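Local structure of putative fructosamine-3-kinase (Thermobifida fusca YX, 3F7W) at residues A122-Y127 with M133-R138; Q78-G81 with L87-E90; A227-P232 with L264-L269; P152-A157 with R169-V174; A111-G116 with D239-V244. The protein probably phosphorylates the ketoamine (fructosamine) groups of glycated molecules, as a kinase of the fructosamine kinase family. All blocks are in the same frame, centred on the assembly; numbering follows the deposited sequence. Where two conformers were deposited one is given.

Overall arrangement
Interaction 2 lies in the five-stranded sheet, while the other four belong to the largely helical part of the chain. Two of those touch interaction 4: M133 of interaction 1 packs on Y153, and L264 and C268 of interaction 3 pack against Y153, L154 and A157. Chemistry follows place. Interaction 2 pairs two strands and interaction 1 the end of a hairpin and its loops, so backbone bonds dominate, helped by N135 in one and E90 in the other. The remaining three join helices through side chains: interaction 5 is buried and uses one histidine-tyrosine hydrogen bond, interaction 4 sets an apolar pair beside a salt bridge toward solvent, and interaction 3 is a small surface meeting of two rings.

Interaction 1: residues A122-Y127 with M133-R138; sequences ATWDGY and MDNTPR
G126 and M133 form an antiparallel hydrogen-bonded pair in which M133 N gives to G126 O at 2.9 Å, and farther from the turn A122 N gives to N135 O, also at 2.9 Å. Between these two backbone ties sits the N135 side chain. Its ND2 donates to W124 O at 3.1 Å, with the acceptor in the amide plane, and its second N-H goes to a water at 3.0 Å that also accepts from W124 NE1. One amide nitrogen thus grips both the backbone and, through water, the indole, whose plane stands 88° from the amide. Asparagine suits the place because OD1 can accept at the same time, from R149 of helix 141-159. G126 has no side chain, and ND2 comes within 3.2 Å of its CA. A second water accepts from both G126 N and N135 N and so bridges the two chain segments. Beyond it, D134 OD1 accepts from T136 N at 3.0 Å and from T136 OG1 through its syn lone pair. The whole is a short beta hairpin, strands 126-128 and 131-133, continued by an Asx turn on the way to helix 141-159.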
# COMPACT_ATOMS: atom_id res chain seq x y z
N ALA A 122 -12.84 -0.46 4.07
CA ALA A 122 -12.41 -0.54 5.47
C ALA A 122 -13.32 0.30 6.35
O ALA A 122 -14.14 1.06 5.84
CB ALA A 122 -10.95 -0.11 5.64
N THR A 123 -13.21 0.11 7.67
CA THR A 123 -14.06 0.83 8.62
C THR A 123 -13.49 2.21 8.95
O THR A 123 -14.15 3.00 9.58
CB THR A 123 -14.28 0.00 9.93
OG1 THR A 123 -13.02 -0.34 10.50
CG2 THR A 123 -15.07 -1.27 9.65
N TRP A 124 -12.26 2.49 8.53
CA TRP A 124 -11.63 3.79 8.76
C TRP A 124 -11.46 4.54 7.43
O TRP A 124 -11.35 3.94 6.36
CB TRP A 124 -10.27 3.61 9.47
CG TRP A 124 -9.31 2.82 8.66
CD1 TRP A 124 -8.53 3.28 7.64
CD2 TRP A 124 -9.06 1.42 8.76
NE1 TRP A 124 -7.83 2.25 7.08
CE2 TRP A 124 -8.14 1.09 7.75
CE3 TRP A 124 -9.57 0.39 9.57
CZ2 TRP A 124 -7.68 -0.20 7.55
CZ3 TRP A 124 -9.09 -0.90 9.39
CH2 TRP A 124 -8.16 -1.18 8.38
N ASP A 125 -11.38 5.87 7.49
CA ASP A 125 -11.19 6.68 6.29
C ASP A 125 -9.80 6.46 5.73
O ASP A 125 -8.82 6.41 6.49
CB ASP A 125 -11.37 8.16 6.60
CG ASP A 125 -12.82 8.54 6.97
OD1 ASP A 125 -13.78 7.80 6.66
OD2 ASP A 125 -12.99 9.62 7.55
N GLY A 126 -9.69 6.31 4.42
CA GLY A 126 -8.42 5.97 3.82
C GLY A 126 -7.62 7.10 3.21
O GLY A 126 -8.15 8.18 2.91
N TYR A 127 -6.33 6.82 3.05
CA TYR A 127 -5.40 7.68 2.33
C TYR A 127 -4.50 6.84 1.45
O TYR A 127 -4.11 5.69 1.79
CB TYR A 127 -4.52 8.50 3.28
CG TYR A 127 -5.26 9.65 3.92
CD1 TYR A 127 -5.34 10.89 3.27
CD2 TYR A 127 -5.96 9.49 5.11
CE1 TYR A 127 -6.05 11.95 3.82
CE2 TYR A 127 -6.65 10.55 5.68
CZ TYR A 127 -6.70 11.77 5.03
OH TYR A 127 -7.41 12.84 5.58
N MSE A 133 -8.58 8.39 0.09
CA MSE A 133 -8.86 7.12 -0.56
C MSE A 133 -10.16 6.58 0.08
O MSE A 133 -10.19 6.32 1.29
CB MSE A 133 -7.71 6.11 -0.42
CG MSE A 133 -8.02 4.76 -1.14
SE MSE A 133 -6.63 3.45 -0.93
CE MSE A 133 -6.85 3.13 0.98
N ASP A 134 -11.19 6.41 -0.74
CA ASP A 134 -12.56 6.11 -0.27
C ASP A 134 -12.69 4.64 0.11
O ASP A 134 -12.62 3.74 -0.75
CB ASP A 134 -13.59 6.47 -1.35
CG ASP A 134 -15.03 6.32 -0.86
OD1 ASP A 134 -15.25 6.01 0.33
OD2 ASP A 134 -15.94 6.52 -1.68
N ASN A 135 -12.80 4.42 1.41
CA ASN A 135 -12.86 3.11 1.99
C ASN A 135 -14.28 2.64 2.29
O ASN A 135 -14.45 1.58 2.90
CB ASN A 135 -12.00 3.05 3.26
CG ASN A 135 -10.55 2.75 2.96
OD1 ASN A 135 -10.20 2.29 1.87
ND2 ASN A 135 -9.69 2.99 3.93
N THR A 136 -15.28 3.38 1.82
CA THR A 136 -16.70 2.99 2.00
C THR A 136 -16.86 1.52 1.68
O THR A 136 -16.52 1.09 0.58
CB THR A 136 -17.65 3.81 1.12
OG1 THR A 136 -17.49 5.19 1.42
CG2 THR A 136 -19.13 3.43 1.38
N PRO A 137 -17.33 0.73 2.66
CA PRO A 137 -17.48 -0.70 2.40
C PRO A 137 -18.42 -1.00 1.25
O PRO A 137 -19.47 -0.36 1.13
CB PRO A 137 -18.04 -1.24 3.73
CG PRO A 137 -17.58 -0.27 4.75
CD PRO A 137 -17.59 1.06 4.07
N ARG A 138 -18.03 -1.97 0.42
CA ARG A 138 -18.79 -2.40 -0.75
C ARG A 138 -18.70 -3.91 -0.86
O ARG A 138 -17.73 -4.53 -0.42
CB ARG A 138 -18.24 -1.76 -2.03
CG ARG A 138 -18.11 -0.26 -2.02
CD ARG A 138 -19.46 0.43 -1.92
NE ARG A 138 -20.30 0.18 -3.08
CZ ARG A 138 -20.29 0.91 -4.20
NH1 ARG A 138 -19.45 1.92 -4.35
NH2 ARG A 138 -21.11 0.60 -5.18
O HOH W 1 -6.72 2.53 4.40
O HOH W 2 -12.64 6.62 3.33

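Interaction 2: residues Q78-G81 with L87-E90; sequences QVAG and LAME. With EDO (1,2-ethanediol), chain H.
A88 O is shared by A80 N at 2.7 Å and G81 N at 3.2 Å, the signature of a classic beta bulge in the hairpin of strands 79-83 and 86-90. Both donors reach the oxygen from the same face of its carbonyl plane, and the extra residue shifts the register by one between the V79-M89 and G81-A88 pairs. Past the bulge A88 N gives to G81 O at 2.9 Å. At the other end E90 N gives to Q78 O, also at 2.9 Å. Small residues fit here: the methyls of A80 and A88 face each other across the bulge, and G81 adds no bulk beside them. On the opposite face V79 CG1 touches L87 CD1 at 3.9 Å, the two side chains crossing at about a right angle.

The open end of the hairpin is closed by a side chain. E90, extended with CG anti to the backbone N (chi1 180°), slants across the Q78 side chain, and its OE1 takes Q78 N at 3.0 Å in a nearly straight bond.

Helix 57-68 covers the apolar face of V79 and L87, its L65 touching V79 and M89 and its E61 touching L87 and M89. Strand 41-46 flanks strand 86-90 on its other edge, through backbone bonds of L87 with K45 and M89 with F43, so strand 79-83 is an outer strand of the five-stranded sheet, as expected for the N-terminal lobe of a protein-kinase-like fold. An ethanediol, probably from the crystallisation liquor, rests beside Q78 and E90, its O1 giving a weak hydrogen bond to Q78 OE1 at 3.2 Å.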
# COMPACT_ATOMS: atom_id res chain seq x y z
N GLN A 78 5.12 -4.30 13.81
CA GLN A 78 4.32 -4.04 14.99
C GLN A 78 4.39 -2.55 15.36
O GLN A 78 5.43 -1.93 15.25
CB GLN A 78 4.86 -4.86 16.16
CG GLN A 78 4.92 -6.37 15.94
CD GLN A 78 5.44 -7.08 17.17
OE1 GLN A 78 6.07 -6.45 18.03
NE2 GLN A 78 5.19 -8.38 17.28
N VAL A 79 3.28 -2.03 15.81
CA VAL A 79 3.17 -0.62 16.20
C VAL A 79 3.43 -0.56 17.70
O VAL A 79 2.83 -1.32 18.46
CB VAL A 79 1.78 -0.09 15.86
CG1 VAL A 79 1.60 1.32 16.42
CG2 VAL A 79 1.61 -0.11 14.31
N ALA A 80 4.34 0.31 18.11
CA ALA A 80 4.68 0.54 19.52
C ALA A 80 3.75 1.59 20.13
O ALA A 80 3.43 1.56 21.32
CB ALA A 80 6.13 0.99 19.65
N GLY A 81 3.28 2.52 19.31
CA GLY A 81 2.36 3.56 19.79
C GLY A 81 2.02 4.54 18.70
O GLY A 81 2.79 4.72 17.75
N LEU A 87 3.64 8.16 14.78
CA LEU A 87 3.47 6.72 14.62
C LEU A 87 4.85 6.08 14.84
O LEU A 87 5.80 6.42 14.14
CB LEU A 87 2.90 6.41 13.23
CG LEU A 87 2.74 4.95 12.80
CD1 LEU A 87 1.89 4.16 13.78
CD2 LEU A 87 2.16 4.85 11.36
N ALA A 88 4.93 5.23 15.87
CA ALA A 88 6.17 4.54 16.30
C ALA A 88 5.95 3.04 16.09
O ALA A 88 4.96 2.47 16.59
CB ALA A 88 6.46 4.79 17.76
N MSE A 89 6.87 2.42 15.34
CA MSE A 89 6.78 1.03 14.99
C MSE A 89 8.13 0.38 15.05
O MSE A 89 9.17 1.03 15.16
CB MSE A 89 6.19 0.86 13.59
CG MSE A 89 7.07 1.29 12.48
SE MSE A 89 6.09 1.10 10.79
CE MSE A 89 4.84 2.55 11.15
N GLU A 90 8.11 -0.94 14.91
CA GLU A 90 9.30 -1.75 14.80
C GLU A 90 10.26 -1.23 13.70
O GLU A 90 9.83 -0.92 12.58
CB GLU A 90 8.80 -3.17 14.51
CG GLU A 90 9.79 -4.22 14.34
CD GLU A 90 9.11 -5.59 14.10
OE1 GLU A 90 7.85 -5.65 13.93
OE2 GLU A 90 9.85 -6.59 14.09
C1 EDO H . 9.29 -6.22 17.91
O1 EDO H . 9.02 -7.62 17.80
C2 EDO H . 9.96 -5.95 19.25
O2 EDO H . 10.87 -4.86 19.07

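Interaction 3: residues A227-P232 with L264-L269; sequences ALFGLP and LVHVCL
The phenyl ring of F229 meets the imidazole of H266 with its outer rim: H266 CD2 lies at the edge of the phenyl, near its plane, 3.4 Å from F229 CZ, and NE2 is equally near F229 CE2. The two planes are inclined at 67° with centroids 5.2 Å apart, an oblique meeting. The side chains come from opposite directions. Each has its CG beside the backbone N and anti to the carbonyl carbon (chi1 -59° for F229, -57° for H266), which points the rings at one another from helices 219-229 and 251-270.

F229 lies in the closing turn of helix 219-229, just before G230 turns the chain with a positive phi, a conformation glycine takes easily. G230 O accepts from N197, which also touches F229 and lies in a loop that probably corresponds to the catalytic loop of related kinases. The preceding residue, L228, packs on P262 and L263, so the same two helices also meet through aliphatic groups.

No hydrogen bond links the rings. Their attraction is then probably mostly dispersion, with perhaps a weak pull between polarised ring C-H groups and the neighbouring ring; with 83 Å² buried in all, the contact is a light one.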
# COMPACT_ATOMS: atom_id res chain seq x y z
N ALA A 227 4.57 -6.03 -9.73
CA ALA A 227 4.94 -6.12 -11.11
C ALA A 227 5.14 -4.73 -11.74
O ALA A 227 6.05 -4.56 -12.51
CB ALA A 227 3.87 -6.95 -11.90
N LEU A 228 4.30 -3.76 -11.39
CA LEU A 228 4.31 -2.48 -12.07
C LEU A 228 5.68 -1.80 -12.04
O LEU A 228 6.18 -1.35 -13.07
CB LEU A 228 3.25 -1.58 -11.48
CG LEU A 228 3.06 -0.18 -12.08
CD1 LEU A 228 2.80 -0.27 -13.55
CD2 LEU A 228 1.89 0.52 -11.40
N PHE A 229 6.28 -1.71 -10.86
CA PHE A 229 7.62 -1.10 -10.73
C PHE A 229 8.71 -2.14 -10.52
O PHE A 229 9.88 -1.82 -10.33
CB PHE A 229 7.62 -0.04 -9.64
CG PHE A 229 6.64 1.06 -9.91
CD1 PHE A 229 6.97 2.11 -10.74
CD2 PHE A 229 5.36 0.98 -9.38
CE1 PHE A 229 6.03 3.09 -11.03
CE2 PHE A 229 4.42 1.97 -9.66
CZ PHE A 229 4.78 3.02 -10.50
N GLY A 230 8.31 -3.40 -10.58
CA GLY A 230 9.25 -4.52 -10.53
C GLY A 230 9.64 -4.83 -9.09
O GLY A 230 9.40 -4.03 -8.18
N LEU A 231 10.25 -6.00 -8.90
CA LEU A 231 10.69 -6.45 -7.58
C LEU A 231 11.80 -7.44 -7.78
O LEU A 231 11.69 -8.27 -8.69
CB LEU A 231 9.56 -7.16 -6.85
CG LEU A 231 9.81 -7.54 -5.39
CD1 LEU A 231 9.72 -6.30 -4.47
CD2 LEU A 231 8.86 -8.67 -4.93
N PRO A 232 12.83 -7.41 -6.93
CA PRO A 232 13.82 -8.49 -6.99
C PRO A 232 13.13 -9.82 -6.83
O PRO A 232 12.26 -9.96 -5.97
CB PRO A 232 14.74 -8.18 -5.81
CG PRO A 232 14.62 -6.65 -5.65
CD PRO A 232 13.16 -6.41 -5.89
N LEU A 264 -3.12 6.02 -11.92
CA LEU A 264 -3.88 7.26 -11.77
C LEU A 264 -3.47 8.07 -10.54
O LEU A 264 -3.40 9.31 -10.59
CB LEU A 264 -5.38 6.97 -11.75
CG LEU A 264 -5.95 6.59 -13.12
CD1 LEU A 264 -7.32 5.90 -12.92
CD2 LEU A 264 -6.09 7.82 -14.06
N VAL A 265 -3.20 7.38 -9.44
CA VAL A 265 -2.67 8.05 -8.25
C VAL A 265 -1.33 8.71 -8.57
O VAL A 265 -1.10 9.85 -8.17
CB VAL A 265 -2.57 7.08 -7.06
CG1 VAL A 265 -1.83 7.75 -5.86
CG2 VAL A 265 -3.97 6.65 -6.65
N HIS A 266 -0.47 8.03 -9.32
CA HIS A 266 0.86 8.59 -9.63
C HIS A 266 0.74 9.84 -10.51
O HIS A 266 1.44 10.85 -10.29
CB HIS A 266 1.76 7.53 -10.26
CG HIS A 266 1.92 6.32 -9.41
ND1 HIS A 266 1.89 6.38 -8.02
CD2 HIS A 266 2.09 5.01 -9.72
CE1 HIS A 266 2.01 5.16 -7.53
NE2 HIS A 266 2.15 4.31 -8.54
N VAL A 267 -0.17 9.79 -11.47
CA VAL A 267 -0.40 10.94 -12.35
C VAL A 267 -0.92 12.09 -11.49
O VAL A 267 -0.48 13.23 -11.63
CB VAL A 267 -1.33 10.60 -13.52
CG1 VAL A 267 -1.69 11.90 -14.31
CG2 VAL A 267 -0.63 9.64 -14.47
N CYS A 268 -1.80 11.78 -10.54
CA CYS A 268 -2.28 12.82 -9.61
C CYS A 268 -1.19 13.46 -8.78
O CYS A 268 -1.13 14.67 -8.69
CB CYS A 268 -3.36 12.28 -8.68
SG CYS A 268 -4.95 12.05 -9.51
N LEU A 269 -0.35 12.63 -8.18
CA LEU A 269 0.67 13.06 -7.23
C LEU A 269 1.93 13.60 -7.88
O LEU A 269 2.53 14.53 -7.33
CB LEU A 269 1.04 11.91 -6.29
CG LEU A 269 0.03 11.51 -5.24
CD1 LEU A 269 0.59 10.30 -4.47
CD2 LEU A 269 -0.32 12.69 -4.33

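Interaction 4: residues P152-A157 with R169-V174; sequences PYLRRA and RLVEKV
L154 and V171 reach toward each other tip to tip from two antiparallel helices. In L154 the CB points at the opposite helix, and CG, anti to the backbone N (chi1 -177°), carries the fork toward V171. There CD1 meets V171 CB at 3.9 Å and V171 CG2 at 4.0 Å, while CD2 touches V171 CG1 at 3.8 Å, so the two methyls of the leucine straddle the branch point of the valine. CD1 is in contact with L264 of helix 251-270 as well, and V168 also touches L154, which is why a branched apolar residue suits this buried site.

Helices 141-159 and 165-176 form a helical hairpin, running at 171° to each other over these segments. Their axes approach no closer than 11.3 Å, a wide spacing that the side chains must span.

Toward solvent, the polar bridge is made by R155 and E172. In the conformer given, R155 bends at chi2 and sets NH1 and NH2 end-on to a single oxygen, E172 OE2. NH2 makes the shorter bond, 2.8 Å, nearly along the C-O axis; NH1, at 3.2 Å, arrives from above the carboxylate plane. The carboxylate of E172 stands 79° from the guanidinium plane. R155 was deposited in two conformers, so the bridge is certain for this one alone.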
# COMPACT_ATOMS: atom_id res chain seq x y z
N PRO A 152 -12.40 8.70 -8.92
CA PRO A 152 -11.94 9.89 -8.20
C PRO A 152 -10.58 10.45 -8.67
O PRO A 152 -10.44 11.67 -8.82
CB PRO A 152 -11.95 9.44 -6.72
CG PRO A 152 -12.88 8.30 -6.67
CD PRO A 152 -12.72 7.60 -8.00
N TYR A 153 -9.63 9.57 -8.98
CA TYR A 153 -8.27 9.98 -9.39
C TYR A 153 -8.26 10.38 -10.87
O TYR A 153 -7.52 11.26 -11.26
CB TYR A 153 -7.25 8.86 -9.11
CG TYR A 153 -7.38 8.42 -7.67
CD1 TYR A 153 -6.95 9.27 -6.65
CD2 TYR A 153 -8.02 7.25 -7.32
CE1 TYR A 153 -7.11 8.94 -5.31
CE2 TYR A 153 -8.18 6.88 -5.96
CZ TYR A 153 -7.74 7.76 -4.97
OH TYR A 153 -7.91 7.48 -3.64
N LEU A 154 -9.08 9.71 -11.67
CA LEU A 154 -9.27 10.10 -13.07
C LEU A 154 -9.79 11.55 -13.19
O LEU A 154 -9.24 12.36 -13.95
CB LEU A 154 -10.21 9.13 -13.78
CG LEU A 154 -10.46 9.34 -15.28
CD1 LEU A 154 -9.14 9.09 -16.05
CD2 LEU A 154 -11.56 8.38 -15.77
N ARG A 155 -10.83 11.86 -12.43
CA ARG A 155 -11.41 13.20 -12.43
C ARG A 155 -10.41 14.23 -11.91
O ARG A 155 -10.29 15.32 -12.47
CB ARG A 155 -12.70 13.27 -11.61
CG ARG A 155 -13.80 12.30 -12.05
CD ARG A 155 -14.39 12.65 -13.41
NE ARG A 155 -15.33 11.62 -13.85
CZ ARG A 155 -15.30 10.98 -15.01
NH1 ARG A 155 -14.38 11.25 -15.93
NH2 ARG A 155 -16.22 10.06 -15.27
N ARG A 156 -9.69 13.88 -10.86
CA ARG A 156 -8.71 14.80 -10.29
C ARG A 156 -7.59 15.12 -11.30
O ARG A 156 -7.24 16.27 -11.48
CB ARG A 156 -8.10 14.21 -9.01
CG ARG A 156 -7.22 15.18 -8.31
CD ARG A 156 -6.58 14.56 -7.09
NE ARG A 156 -5.65 15.52 -6.53
CZ ARG A 156 -6.00 16.51 -5.70
NH1 ARG A 156 -7.26 16.68 -5.33
NH2 ARG A 156 -5.06 17.34 -5.26
N ALA A 157 -7.05 14.09 -11.95
CA ALA A 157 -5.98 14.26 -12.92
C ALA A 157 -6.48 15.07 -14.14
O ALA A 157 -5.77 15.94 -14.67
CB ALA A 157 -5.39 12.90 -13.35
N ARG A 169 -11.75 9.38 -21.75
CA ARG A 169 -12.61 8.47 -22.50
C ARG A 169 -12.04 7.06 -22.61
O ARG A 169 -12.78 6.07 -22.49
CB ARG A 169 -12.94 9.04 -23.86
CG ARG A 169 -14.12 10.02 -23.81
CD ARG A 169 -14.64 10.40 -25.21
NE ARG A 169 -13.63 11.06 -26.03
CZ ARG A 169 -13.32 12.36 -26.00
NH1 ARG A 169 -13.95 13.20 -25.17
NH2 ARG A 169 -12.37 12.82 -26.80
N LEU A 170 -10.72 6.96 -22.80
CA LEU A 170 -10.03 5.66 -22.85
C LEU A 170 -10.20 4.90 -21.54
O LEU A 170 -10.53 3.71 -21.54
CB LEU A 170 -8.54 5.84 -23.18
CG LEU A 170 -7.64 4.61 -22.95
CD1 LEU A 170 -8.15 3.38 -23.74
CD2 LEU A 170 -6.17 4.92 -23.25
N VAL A 171 -9.99 5.57 -20.41
CA VAL A 171 -10.16 4.89 -19.12
C VAL A 171 -11.64 4.53 -18.91
O VAL A 171 -11.96 3.49 -18.35
CB VAL A 171 -9.58 5.70 -17.93
CG1 VAL A 171 -9.92 5.01 -16.58
CG2 VAL A 171 -8.08 5.87 -18.10
N GLU A 172 -12.53 5.39 -19.38
CA GLU A 172 -13.97 5.12 -19.25
C GLU A 172 -14.42 3.90 -20.06
O GLU A 172 -15.35 3.21 -19.66
CB GLU A 172 -14.78 6.35 -19.64
CG GLU A 172 -14.72 7.43 -18.57
CD GLU A 172 -15.45 8.70 -18.94
OE1 GLU A 172 -15.54 9.03 -20.14
OE2 GLU A 172 -15.90 9.40 -18.01
N LYS A 173 -13.76 3.64 -21.20
CA LYS A 173 -13.97 2.40 -21.96
C LYS A 173 -13.67 1.15 -21.14
O LYS A 173 -14.43 0.17 -21.18
CB LYS A 173 -13.11 2.37 -23.23
CG LYS A 173 -13.67 3.19 -24.35
CD LYS A 173 -12.81 3.10 -25.61
CE LYS A 173 -13.58 3.63 -26.82
NZ LYS A 173 -12.71 4.45 -27.68
N VAL A 174 -12.59 1.18 -20.36
CA VAL A 174 -12.25 0.06 -19.52
C VAL A 174 -13.35 -0.16 -18.49
O VAL A 174 -13.78 -1.29 -18.28
CB VAL A 174 -10.89 0.27 -18.80
CG1 VAL A 174 -10.59 -0.91 -17.86
CG2 VAL A 174 -9.77 0.45 -19.83

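Interaction 5: residues A111-G116 with D239-V244; sequences AMHLAG and DAYNEV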
# COMPACT_ATOMS: atom_id res chain seq x y z
N ALA A 111 -0.63 -15.61 3.13
CA ALA A 111 -1.32 -15.73 4.43
C ALA A 111 -1.96 -14.39 4.83
O ALA A 111 -3.06 -14.35 5.37
CB ALA A 111 -0.35 -16.21 5.51
N MSE A 112 -1.25 -13.31 4.52
CA MSE A 112 -1.72 -11.95 4.79
C MSE A 112 -3.02 -11.72 4.03
O MSE A 112 -4.03 -11.36 4.64
CB MSE A 112 -0.69 -10.88 4.36
CG MSE A 112 -1.15 -9.45 4.59
SE MSE A 112 0.22 -8.20 4.03
CE MSE A 112 -0.37 -8.16 2.17
N HIS A 113 -3.01 -11.95 2.72
CA HIS A 113 -4.21 -11.77 1.89
C HIS A 113 -5.39 -12.64 2.35
O HIS A 113 -6.54 -12.17 2.43
CB HIS A 113 -3.91 -12.09 0.44
CG HIS A 113 -3.07 -11.06 -0.25
ND1 HIS A 113 -2.45 -11.30 -1.45
CD2 HIS A 113 -2.79 -9.77 0.07
CE1 HIS A 113 -1.83 -10.21 -1.85
NE2 HIS A 113 -1.98 -9.28 -0.92
N LEU A 114 -5.11 -13.90 2.63
CA LEU A 114 -6.16 -14.88 2.94
C LEU A 114 -6.74 -14.78 4.36
O LEU A 114 -7.70 -15.48 4.69
CB LEU A 114 -5.67 -16.30 2.61
CG LEU A 114 -5.97 -16.75 1.16
CD1 LEU A 114 -5.56 -15.72 0.09
CD2 LEU A 114 -5.29 -18.05 0.88
N ALA A 115 -6.17 -13.93 5.20
CA ALA A 115 -6.85 -13.53 6.43
C ALA A 115 -8.26 -13.02 6.09
O ALA A 115 -9.18 -13.18 6.84
CB ALA A 115 -6.03 -12.47 7.16
N GLY A 116 -8.40 -12.42 4.90
CA GLY A 116 -9.71 -12.09 4.36
C GLY A 116 -10.37 -10.88 4.99
O GLY A 116 -9.96 -10.39 6.03
N ASP A 239 5.54 -17.37 -7.68
CA ASP A 239 5.48 -18.82 -7.69
C ASP A 239 5.19 -19.41 -6.31
O ASP A 239 4.34 -20.29 -6.18
CB ASP A 239 6.79 -19.43 -8.23
CG ASP A 239 6.97 -19.24 -9.73
OD1 ASP A 239 6.04 -18.78 -10.41
OD2 ASP A 239 8.08 -19.55 -10.22
N ALA A 240 5.91 -18.94 -5.30
CA ALA A 240 5.69 -19.37 -3.91
C ALA A 240 4.28 -18.97 -3.44
O ALA A 240 3.56 -19.78 -2.88
CB ALA A 240 6.77 -18.83 -2.99
N TYR A 241 3.86 -17.75 -3.74
CA TYR A 241 2.47 -17.32 -3.48
C TYR A 241 1.43 -18.26 -4.08
O TYR A 241 0.49 -18.73 -3.40
CB TYR A 241 2.29 -15.91 -4.04
CG TYR A 241 0.96 -15.28 -3.75
CD1 TYR A 241 -0.17 -15.59 -4.54
CD2 TYR A 241 0.81 -14.38 -2.71
CE1 TYR A 241 -1.41 -15.01 -4.28
CE2 TYR A 241 -0.45 -13.79 -2.43
CZ TYR A 241 -1.54 -14.11 -3.24
OH TYR A 241 -2.77 -13.55 -3.00
N ASN A 242 1.60 -18.55 -5.35
CA ASN A 242 0.70 -19.43 -6.11
C ASN A 242 0.72 -20.89 -5.63
O ASN A 242 -0.24 -21.62 -5.86
CB ASN A 242 0.99 -19.32 -7.62
CG ASN A 242 0.34 -18.08 -8.26
OD1 ASN A 242 -0.77 -17.69 -7.90
ND2 ASN A 242 1.03 -17.47 -9.23
N GLU A 243 1.76 -21.31 -4.92
CA GLU A 243 1.79 -22.66 -4.36
C GLU A 243 0.72 -22.81 -3.32
O GLU A 243 0.10 -23.85 -3.22
CB GLU A 243 3.10 -22.96 -3.66
CG GLU A 243 4.26 -23.28 -4.55
CD GLU A 243 5.58 -23.31 -3.78
OE1 GLU A 243 5.61 -23.12 -2.52
OE2 GLU A 243 6.59 -23.53 -4.47
N VAL A 244 0.54 -21.75 -2.52
CA VAL A 244 -0.29 -21.81 -1.33
C VAL A 244 -1.67 -21.16 -1.49
O VAL A 244 -2.60 -21.55 -0.80
CB VAL A 244 0.45 -21.20 -0.10
CG1 VAL A 244 1.78 -21.93 0.16
CG2 VAL A 244 0.70 -19.76 -0.29
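H113 sits in the last turn of helix 99-114 and Y241 near the end of helix 234-244, so the two segments bring helix ends together, with side chains rather than backbones making the contact. Past H113 the chain turns out of the helix: G116 N gives to H113 O at 3.1 Å, and G116 leaves helical geometry with a positive phi, which glycine adopts readily. The contact is a buried histidine-tyrosine hydrogen bond between helices of what is, by family, the C-terminal lobe of a protein-kinase-like fold.

Y241 spans the gap because its CG lies anti to the backbone N (chi1 -175°), sending the long phenol toward the other helix. H113 is shorter and its CB already points that way. The rings meet rim to rim, centroids 5.5 Å apart and planes at 70°, neither lying over the face of the other.

Each polar end has a second partner. H113 NE2 is bonded to D222 OD2, and Y241 OH is bonded also to R219 NH1, both on helix 219-229; L223 of the same helix touches both rings. A continuous polar chain D222-H113-Y241-R219 thus runs through a buried place, fixing the rotation of the imidazole from two sides, and the arginine would probably polarise the phenol. Histidine suits the middle of such a chain, having a nitrogen on each side of its ring.

At the centre, Y241 OH lies in the plane of the imidazole at its edge, 2.8 Å from H113 ND1, in a bond bent little from straight (168°).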